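Local coordinates for protocadherin gamma-B3 (PDB 5K8R), which is a potential calcium-dependent cell-adhesion protein that may take part in establishing and maintaining specific neuronal connections in the brain, at residues A[64-67]-A[71-74]; A[124-129]-A[138-143]; A[150-153]-A[159-162]; A[184-187]-A[191-194]. All coordinates share one frame; numbering follows the deposited sequence.

Contact 1. Residues A[64-67]-A[71-74]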
loop_
_atom_site.group_PDB
_atom_site.type_symbol
_atom_site.label_atom_id
_atom_site.label_comp_id
_atom_site.label_asym_id
_atom_site.label_seq_id
_atom_site.Cartn_x
_atom_site.Cartn_y
_atom_site.Cartn_z
ATOM N N GLU A 64 19.276 26.677 -36.628
ATOM C CA GLU A 64 19.925 25.553 -37.291
ATOM C C GLU A 64 21.437 25.732 -37.372
ATOM O O GLU A 64 22.174 24.742 -37.418
ATOM C CB GLU A 64 19.338 25.364 -38.690
ATOM C CG GLU A 64 19.790 24.096 -39.394
ATOM C CD GLU A 64 19.161 23.937 -40.763
ATOM O OE1 GLU A 64 18.443 24.861 -41.199
ATOM O OE2 GLU A 64 19.384 22.887 -41.402
ATOM N N ILE A 65 21.914 26.977 -37.372
ATOM C CA ILE A 65 23.342 27.237 -37.523
ATOM C C ILE A 65 24.060 27.142 -36.182
ATOM O O ILE A 65 25.050 26.415 -36.044
ATOM C CB ILE A 65 23.565 28.608 -38.187
ATOM C CG1 ILE A 65 23.011 28.608 -39.612
ATOM C CG2 ILE A 65 25.042 28.969 -38.186
ATOM C CD1 ILE A 65 23.005 29.975 -40.259
ATOM N N CYS A 66 23.580 27.875 -35.174
ATOM C CA CYS A 66 24.258 27.927 -33.885
ATOM C C CYS A 66 23.506 27.243 -32.753
ATOM O O CYS A 66 24.112 26.978 -31.710
ATOM C CB CYS A 66 24.536 29.384 -33.482
ATOM S SG CYS A 66 25.700 30.257 -34.561
ATOM N N GLY A 67 22.220 26.957 -32.920
ATOM C CA GLY A 67 21.495 26.249 -31.874
ATOM C C GLY A 67 21.304 27.119 -30.646
ATOM O O GLY A 67 20.803 28.245 -30.727
ATOM N N THR A 71 26.126 33.259 -28.796
ATOM C CA THR A 71 26.546 34.090 -29.917
ATOM C C THR A 71 26.553 33.277 -31.206
ATOM O O THR A 71 26.816 32.075 -31.192
ATOM C CB THR A 71 27.947 34.685 -29.686
ATOM O OG1 THR A 71 28.208 35.696 -30.667
ATOM C CG2 THR A 71 29.010 33.601 -29.786
ATOM N N CYS A 72 26.261 33.941 -32.319
ATOM C CA CYS A 72 26.229 33.280 -33.621
ATOM C C CYS A 72 27.027 34.121 -34.606
ATOM O O CYS A 72 26.575 35.195 -35.016
ATOM C CB CYS A 72 24.792 33.088 -34.108
ATOM S SG CYS A 72 24.600 31.778 -35.334
ATOM N N VAL A 73 28.207 33.637 -34.984
ATOM C CA VAL A 73 29.090 34.343 -35.904
ATOM C C VAL A 73 29.393 33.437 -37.090
ATOM O O VAL A 73 29.657 32.240 -36.922
ATOM C CB VAL A 73 30.391 34.800 -35.213
ATOM C CG1 VAL A 73 30.095 35.910 -34.215
ATOM C CG2 VAL A 73 31.076 33.631 -34.520
ATOM N N LEU A 74 29.337 34.010 -38.288
ATOM C CA LEU A 74 29.671 33.319 -39.527
ATOM C C LEU A 74 30.934 33.948 -40.097
ATOM O O LEU A 74 30.926 35.123 -40.481
ATOM C CB LEU A 74 28.525 33.404 -40.534
ATOM C CG LEU A 74 27.243 32.637 -40.202
ATOM C CD1 LEU A 74 26.172 32.914 -41.243
ATOM C CD2 LEU A 74 27.523 31.145 -40.103
#

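Contact 2. Residues A[124-129]-A[138-143]. With CA (calcium ion), chain B.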
loop_
_atom_site.group_PDB
_atom_site.type_symbol
_atom_site.label_atom_id
_atom_site.label_comp_id
_atom_site.label_asym_id
_atom_site.label_seq_id
_atom_site.Cartn_x
_atom_site.Cartn_y
_atom_site.Cartn_z
ATOM N N LEU A 124 7.580 19.997 -12.006
ATOM C CA LEU A 124 6.883 20.097 -13.280
ATOM C C LEU A 124 7.900 20.186 -14.407
ATOM O O LEU A 124 8.968 20.785 -14.246
ATOM C CB LEU A 124 5.957 21.315 -13.316
ATOM C CG LEU A 124 4.719 21.245 -12.425
ATOM C CD1 LEU A 124 3.864 22.488 -12.605
ATOM C CD2 LEU A 124 3.925 19.987 -12.732
ATOM N N GLU A 125 7.566 19.586 -15.546
ATOM C CA GLU A 125 8.449 19.651 -16.700
ATOM C C GLU A 125 8.485 21.069 -17.254
ATOM O O GLU A 125 7.440 21.690 -17.473
ATOM C CB GLU A 125 7.993 18.672 -17.780
ATOM C CG GLU A 125 8.824 18.745 -19.048
ATOM C CD GLU A 125 8.572 17.580 -19.980
ATOM O OE1 GLU A 125 7.482 16.974 -19.902
ATOM O OE2 GLU A 125 9.471 17.266 -20.786
ATOM N N SER A 126 9.691 21.582 -17.473
ATOM C CA SER A 126 9.853 22.923 -18.004
ATOM C C SER A 126 9.643 22.932 -19.516
ATOM O O SER A 126 9.730 21.903 -20.191
ATOM C CB SER A 126 11.239 23.471 -17.658
ATOM O OG SER A 126 11.383 24.810 -18.096
ATOM N N ALA A 127 9.355 24.117 -20.042
ATOM C CA ALA A 127 9.184 24.278 -21.476
ATOM C C ALA A 127 10.538 24.470 -22.153
ATOM O O ALA A 127 11.511 24.921 -21.544
ATOM C CB ALA A 127 8.269 25.464 -21.781
ATOM N N GLN A 128 10.591 24.114 -23.435
ATOM C CA GLN A 128 11.797 24.253 -24.235
ATOM C C GLN A 128 11.572 25.270 -25.343
ATOM O O GLN A 128 10.460 25.418 -25.859
ATOM C CB GLN A 128 12.228 22.910 -24.835
ATOM C CG GLN A 128 12.691 21.897 -23.803
ATOM C CD GLN A 128 13.287 20.655 -24.432
ATOM O OE1 GLN A 128 13.327 20.524 -25.655
ATOM N NE2 GLN A 128 13.758 19.737 -23.597
ATOM N N ASP A 129 12.643 25.970 -25.705
ATOM C CA ASP A 129 12.585 27.030 -26.701
ATOM C C ASP A 129 13.907 27.086 -27.457
ATOM O O ASP A 129 14.956 27.354 -26.854
ATOM C CB ASP A 129 12.282 28.372 -26.031
ATOM C CG ASP A 129 11.772 29.416 -27.005
ATOM O OD1 ASP A 129 12.361 29.565 -28.096
ATOM O OD2 ASP A 129 10.776 30.092 -26.675
ATOM N N GLN A 138 11.597 31.859 -20.251
ATOM C CA GLN A 138 10.195 31.498 -20.112
ATOM C C GLN A 138 9.588 32.076 -18.839
ATOM O O GLN A 138 10.277 32.361 -17.856
ATOM C CB GLN A 138 10.026 29.976 -20.123
ATOM C CG GLN A 138 10.528 29.308 -21.390
ATOM C CD GLN A 138 9.890 29.879 -22.642
ATOM O OE1 GLN A 138 8.704 30.204 -22.657
ATOM N NE2 GLN A 138 10.682 30.012 -23.698
ATOM N N GLN A 139 8.269 32.244 -18.879
ATOM C CA GLN A 139 7.474 32.669 -17.735
ATOM C C GLN A 139 6.269 31.746 -17.655
ATOM O O GLN A 139 5.512 31.630 -18.624
ATOM C CB GLN A 139 7.036 34.130 -17.871
ATOM C CG GLN A 139 6.617 34.779 -16.566
ATOM C CD GLN A 139 7.781 35.415 -15.836
ATOM O OE1 GLN A 139 7.774 35.528 -14.610
ATOM N NE2 GLN A 139 8.788 35.842 -16.588
ATOM N N TYR A 140 6.098 31.086 -16.514
ATOM C CA TYR A 140 5.078 30.058 -16.359
ATOM C C TYR A 140 3.908 30.580 -15.537
ATOM O O TYR A 140 4.095 31.312 -14.560
ATOM C CB TYR A 140 5.667 28.808 -15.703
ATOM C CG TYR A 140 6.761 28.167 -16.523
ATOM C CD1 TYR A 140 6.460 27.242 -17.515
ATOM C CD2 TYR A 140 8.094 28.493 -16.315
ATOM C CE1 TYR A 140 7.458 26.656 -18.272
ATOM C CE2 TYR A 140 9.098 27.914 -17.067
ATOM C CZ TYR A 140 8.774 26.996 -18.044
ATOM O OH TYR A 140 9.770 26.416 -18.795
ATOM N N TYR A 141 2.699 30.196 -15.942
ATOM C CA TYR A 141 1.474 30.591 -15.263
ATOM C C TYR A 141 0.560 29.383 -15.146
ATOM O O TYR A 141 0.351 28.664 -16.128
ATOM C CB TYR A 141 0.754 31.716 -16.016
ATOM C CG TYR A 141 1.587 32.957 -16.237
ATOM C CD1 TYR A 141 1.611 33.977 -15.295
ATOM C CD2 TYR A 141 2.343 33.112 -17.392
ATOM C CE1 TYR A 141 2.369 35.114 -15.495
ATOM C CE2 TYR A 141 3.104 34.247 -17.600
ATOM C CZ TYR A 141 3.113 35.245 -16.649
ATOM O OH TYR A 141 3.867 36.377 -16.850
ATOM N N LEU A 142 0.021 29.163 -13.952
ATOM C CA LEU A 142 -0.942 28.098 -13.710
ATOM C C LEU A 142 -2.335 28.700 -13.596
ATOM O O LEU A 142 -2.526 29.704 -12.900
ATOM C CB LEU A 142 -0.600 27.324 -12.435
ATOM C CG LEU A 142 -1.509 26.137 -12.106
ATOM C CD1 LEU A 142 -1.188 24.951 -13.005
ATOM C CD2 LEU A 142 -1.398 25.752 -10.639
ATOM N N SER A 143 -3.296 28.094 -14.283
ATOM C CA SER A 143 -4.670 28.556 -14.184
ATOM C C SER A 143 -5.173 28.369 -12.754
ATOM O O SER A 143 -4.803 27.393 -12.090
ATOM C CB SER A 143 -5.563 27.796 -15.166
ATOM O OG SER A 143 -5.129 27.997 -16.501
HETATM CA CA CA B . 10.894 31.856 -28.281
#

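Contact 3. Residues A[150-153]-A[159-162]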
loop_
_atom_site.group_PDB
_atom_site.type_symbol
_atom_site.label_atom_id
_atom_site.label_comp_id
_atom_site.label_asym_id
_atom_site.label_seq_id
_atom_site.Cartn_x
_atom_site.Cartn_y
_atom_site.Cartn_z
ATOM N N LEU A 150 1.171 27.472 -8.128
ATOM C CA LEU A 150 2.449 27.295 -8.798
ATOM C C LEU A 150 3.464 28.276 -8.234
ATOM O O LEU A 150 3.150 29.448 -8.011
ATOM C CB LEU A 150 2.310 27.489 -10.316
ATOM C CG LEU A 150 3.553 27.282 -11.186
ATOM C CD1 LEU A 150 3.186 26.551 -12.465
ATOM C CD2 LEU A 150 4.215 28.613 -11.513
ATOM N N ILE A 151 4.677 27.786 -7.997
ATOM C CA ILE A 151 5.812 28.627 -7.645
ATOM C C ILE A 151 6.811 28.557 -8.790
ATOM O O ILE A 151 6.963 27.511 -9.430
ATOM C CB ILE A 151 6.459 28.204 -6.309
ATOM C CG1 ILE A 151 7.049 26.797 -6.406
ATOM C CG2 ILE A 151 5.439 28.263 -5.184
ATOM C CD1 ILE A 151 7.710 26.326 -5.128
ATOM N N GLN A 152 7.469 29.676 -9.069
ATOM C CA GLN A 152 8.442 29.757 -10.148
ATOM C C GLN A 152 9.815 30.033 -9.561
ATOM O O GLN A 152 9.990 30.999 -8.808
ATOM C CB GLN A 152 8.063 30.843 -11.159
ATOM C CG GLN A 152 9.106 31.063 -12.244
ATOM C CD GLN A 152 8.601 31.944 -13.368
ATOM O OE1 GLN A 152 7.604 31.629 -14.019
ATOM N NE2 GLN A 152 9.285 33.058 -13.600
ATOM N N LYS A 153 10.781 29.186 -9.894
ATOM C CA LYS A 153 12.152 29.369 -9.447
ATOM C C LYS A 153 13.058 29.560 -10.654
ATOM O O LYS A 153 12.630 29.464 -11.807
ATOM C CB LYS A 153 12.623 28.181 -8.598
ATOM C CG LYS A 153 11.893 28.032 -7.272
ATOM C CD LYS A 153 12.477 26.887 -6.458
ATOM C CE LYS A 153 11.812 26.773 -5.098
ATOM N NZ LYS A 153 12.431 25.699 -4.272
ATOM N N SER A 159 17.679 30.791 -15.986
ATOM C CA SER A 159 16.541 30.149 -16.630
ATOM C C SER A 159 15.491 29.763 -15.595
ATOM O O SER A 159 15.815 29.325 -14.489
ATOM C CB SER A 159 16.992 28.911 -17.403
ATOM O OG SER A 159 17.555 27.945 -16.533
ATOM N N ARG A 160 14.225 29.922 -15.966
ATOM C CA ARG A 160 13.113 29.686 -15.058
ATOM C C ARG A 160 12.622 28.248 -15.167
ATOM O O ARG A 160 12.708 27.618 -16.224
ATOM C CB ARG A 160 11.954 30.646 -15.353
ATOM C CG ARG A 160 12.187 32.097 -14.942
ATOM C CD ARG A 160 13.103 32.829 -15.912
ATOM N NE ARG A 160 13.276 34.233 -15.554
ATOM C CZ ARG A 160 12.571 35.227 -16.082
ATOM N NH1 ARG A 160 12.792 36.477 -15.701
ATOM N NH2 ARG A 160 11.645 34.969 -16.996
ATOM N N TYR A 161 12.102 27.732 -14.051
ATOM C CA TYR A 161 11.454 26.434 -14.033
ATOM C C TYR A 161 10.312 26.473 -13.029
ATOM O O TYR A 161 10.432 27.137 -11.985
ATOM C CB TYR A 161 12.425 25.295 -13.693
ATOM C CG TYR A 161 13.000 25.328 -12.293
ATOM C CD1 TYR A 161 12.426 24.586 -11.270
ATOM C CD2 TYR A 161 14.129 26.082 -12.003
ATOM C CE1 TYR A 161 12.953 24.605 -9.992
ATOM C CE2 TYR A 161 14.663 26.106 -10.728
ATOM C CZ TYR A 161 14.072 25.364 -9.728
ATOM O OH TYR A 161 14.598 25.387 -8.457
ATOM N N PRO A 162 9.195 25.803 -13.322
ATOM C CA PRO A 162 8.041 25.854 -12.420
ATOM C C PRO A 162 7.952 24.654 -11.491
ATOM O O PRO A 162 8.536 23.597 -11.755
ATOM C CB PRO A 162 6.859 25.888 -13.393
ATOM C CG PRO A 162 7.334 25.027 -14.534
ATOM C CD PRO A 162 8.844 25.199 -14.620
#

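Contact 4. Residues A[184-187]-A[191-194]. With CA (calcium ion), chain B.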
loop_
_atom_site.group_PDB
_atom_site.type_symbol
_atom_site.label_atom_id
_atom_site.label_comp_id
_atom_site.label_asym_id
_atom_site.label_seq_id
_atom_site.Cartn_x
_atom_site.Cartn_y
_atom_site.Cartn_z
ATOM N N ALA A 184 3.264 28.662 -20.801
ATOM C CA ALA A 184 4.618 29.200 -20.852
ATOM C C ALA A 184 4.666 30.295 -21.907
ATOM O O ALA A 184 4.328 30.055 -23.072
ATOM C CB ALA A 184 5.637 28.103 -21.166
ATOM N N VAL A 185 5.083 31.492 -21.497
ATOM C CA VAL A 185 5.195 32.648 -22.381
ATOM C C VAL A 185 6.642 33.120 -22.364
ATOM O O VAL A 185 7.192 33.402 -21.293
ATOM C CB VAL A 185 4.252 33.788 -21.953
ATOM C CG1 VAL A 185 4.193 34.863 -23.030
ATOM C CG2 VAL A 185 2.863 33.250 -21.637
ATOM N N ASP A 186 7.253 33.215 -23.543
ATOM C CA ASP A 186 8.635 33.662 -23.628
ATOM C C ASP A 186 8.710 35.183 -23.489
ATOM O O ASP A 186 7.696 35.881 -23.404
ATOM C CB ASP A 186 9.279 33.181 -24.929
ATOM C CG ASP A 186 8.496 33.585 -26.170
ATOM O OD1 ASP A 186 7.794 34.617 -26.146
ATOM O OD2 ASP A 186 8.594 32.862 -27.183
ATOM N N GLY A 187 9.933 35.706 -23.464
ATOM C CA GLY A 187 10.138 37.130 -23.288
ATOM C C GLY A 187 10.601 37.834 -24.546
ATOM O O GLY A 187 11.244 38.887 -24.474
ATOM N N SER A 191 5.492 38.229 -28.097
ATOM C CA SER A 191 5.430 37.154 -27.119
ATOM C C SER A 191 4.803 35.911 -27.738
ATOM O O SER A 191 3.770 35.991 -28.410
ATOM C CB SER A 191 4.634 37.593 -25.892
ATOM O OG SER A 191 5.284 38.655 -25.216
ATOM N N ARG A 192 5.436 34.764 -27.514
ATOM C CA ARG A 192 4.923 33.473 -27.949
ATOM C C ARG A 192 4.731 32.579 -26.734
ATOM O O ARG A 192 5.519 32.632 -25.783
ATOM C CB ARG A 192 5.868 32.814 -28.959
ATOM C CG ARG A 192 5.880 33.495 -30.319
ATOM C CD ARG A 192 6.879 32.846 -31.261
ATOM N NE ARG A 192 6.406 32.854 -32.642
ATOM C CZ ARG A 192 6.537 33.881 -33.473
ATOM N NH1 ARG A 192 7.127 34.997 -33.066
ATOM N NH2 ARG A 192 6.076 33.795 -34.713
ATOM N N SER A 193 3.681 31.761 -26.764
ATOM C CA SER A 193 3.303 30.960 -25.610
ATOM C C SER A 193 2.859 29.577 -26.063
ATOM O O SER A 193 2.645 29.321 -27.251
ATOM C CB SER A 193 2.188 31.639 -24.805
ATOM O OG SER A 193 1.012 31.778 -25.583
ATOM N N CYS A 194 2.723 28.678 -25.090
ATOM C CA CYS A 194 2.178 27.349 -25.332
ATOM C C CYS A 194 1.550 26.840 -24.044
ATOM O O CYS A 194 1.865 27.311 -22.949
ATOM C CB CYS A 194 3.250 26.373 -25.828
ATOM S SG CYS A 194 4.490 25.948 -24.591
HETATM CA CA CA B . 10.894 31.856 -28.281
#

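Contact 1. Residues A[64-67]-A[71-74]
The disulfide between C66 and C72 closes a short loop, five residues between its cysteines, in the first cadherin repeat, a hallmark of this repeat in clustered protocadherins; the chain comprises extracellular repeats 1-4 of a longer membrane protein. The first cysteine comes just behind the short helix 62-65, and the second leads into strand 73-80. Their CA atoms are the nearest backbone pair, 5.7 Å apart, a usual span for a cystine. The bond from C66 SG to C72 SG is 2.0 Å long and is twisted by 87° about its axis, close to the perpendicular setting in which the lone pairs of two sulfurs interfere least. The two halves use different rotamers: C66 SG stands beside its own backbone N, whereas C72 SG swings anti to the backbone N (chi1 -158°), and these unlike torsions bring the sulfurs together from a helix end and a strand start.

Apolar packing lines one flank of the bridge. I65 directs CG2 at both partners, with the methyl 4.0 Å from C72 SG and 3.8 Å from CD2 of L74. The I65 and L74 side chains cross at about a right angle, so that one branch methyl of each makes the touch. F44 lies against both, carrying the packing on into the repeat, while C72 and L74 are tied through their backbones to I93 and V91 in strand 85-94. With two sulfurs and the branches of I65 and L74 doing the work, the link between the two segments is covalent and apolar.

Contact 2. Residues A[124-129]-A[138-143]
Q138 and Y140, on the same side of strand 138-142, both reach the chain segment that follows strand 121-123, and they do so by hydrogen bonds of two kinds. The phenol is the first. Y140 OH accepts the backbone N-H of A127, with A127 N 2.6 Å away and near the ring plane at its edge. S126 OG, anti to its backbone N (chi1 -176°), approaches the same oxygen obliquely; the modelled 2.4 Å from S126 OG to Y140 OH is very short, and the exact length is doubtful. The A127 N-H is thus the surer hold on this phenol oxygen, with S126 OG a second, less certain partner. The amide is the second kind. Q138, bent at chi2 (-55°), brings NE2 to D129 OD2 at 3.0 Å, on the anti side of the carboxylate and 22° out of its plane; the bond is bent, and the two side chains cross at about a right angle. Replacing Q138 with a leucine would remove this donor and is likely to leave D129 OD2 without its amide N-H partner, with only the calcium ion to hold that oxygen in this contact.

Apolar contact is slight: A127 CB lies 3.8 Å from Y140 CE1.

Metal coordination completes the account. D129 binds the calcium ion with both oxygens, OD2 at 2.4 Å from the metal and OD1 at 2.7 Å, while N97, N99, D131, N135 and D186 supply the remaining ligands. D129 and D131 form the DXD motif of cadherin repeats, which with the linker asparagines N97 and N99 builds the calcium site between the first and second repeats.

Contact 3. Residues A[150-153]-A[159-162]
K153 and Y161 face each other across two antiparallel strands, and the lysine can be followed outward from its root. K153 CB sits over one face of the tyrosine ring, 3.4 Å from Y161 CZ, at the phenol end. CG goes on past the hydroxyl, and CD comes back within 3.3 Å of Y161 OH, so that the aliphatic chain runs obliquely across the end of the ring. Extended beyond CG, the chain then departs from the tyrosine, and NZ has a long, weak ion pair with E163. The ring meets this chain because Y161 CG lies between its own backbone N and carbonyl carbon (chi1 66°), which folds the aromatic group toward the neighbouring strand. Replacing Y161 with a serine would take away the ring and would probably leave the K153 methylenes without their cover, free to swing.

Between their backbones, K153 N donates to Y161 O at 2.9 Å and Y161 N returns the bond to K153 O at 2.9 Å. Q152 and P162 point to the other face. There Q152 NE2 lies 3.3 Å from R160 CG, but the polar ends look elsewhere: Q152 OE1 takes the N-H of Y140, Q152 NE2 is weakly bonded to Q139, and R160 forms a salt bridge with E154. L150 CD1 covers P162 CB at 3.8 Å. The hydrogen-bonded pair K153/Y161 and the non-hydrogen-bonded pair Q152/P162 set the register of a beta hairpin, strands 148-154 and 160-166 of the second repeat's Greek-key sandwich.

Contact 4. Residues A[184-187]-A[191-194]
D186 and R192 lie side by side and point the same way, yet they meet through the arginine's backbone and CB rather than its charge. D186 CG occupies the crowded position between backbone N and carbonyl carbon (chi1 55°), which turns the carboxylate back over the facing segment. OD1 accepts the N-H of R192 at 2.7 Å (R192 N to D186 OD1), nearly straight at 173°, on the syn side but well out of the carboxylate plane. OD2 binds the calcium ion at 2.7 Å and has R192 CB 3.3 Å away. The guanidinium plane is turned 54° from the carboxylate, and its NE stays 5.9 Å from D186 OD2. The residues sit where strands 177-186 and 193-203 form a beta hairpin of the second cadherin repeat, and D186 is the aspartate of its XDX calcium-binding motif, sharing the ion with D129 and the linker asparagines. Backbone bonds run alongside: D186 N to R192 O at 2.9 Å, and A184 N to C194 O at 2.9 Å. V185 faces S193 on one side of the hairpin, its CG2 3.6 Å from S193 CB, while its CG1 reaches S191 CB. On the other side A184 CB approaches C194 SG, 4.2 Å away, where C194 also touches P101 and F103.

Four contacts illustrate how chemistry varies with place in a repeat. Contact 1 belongs to the first cadherin repeat and sits at the surface, where a covalent bridge holds a loop; the others lie in the second repeat, about 22 to 28 Å away between centres. Contact 2 is buried and polar, its charge committed to a metal. Contacts 3 and 4 are both hairpins, yet contact 3 is superficial and packs a lysine chain on a ring, whereas contact 4, partly buried, turns an aspartate to the calcium at the repeat junction that contact 2 also serves. Strand 138-142 connects them: it neighbours 177-186 in one sheet and touches contact 3 through Q152, weakly at Q139.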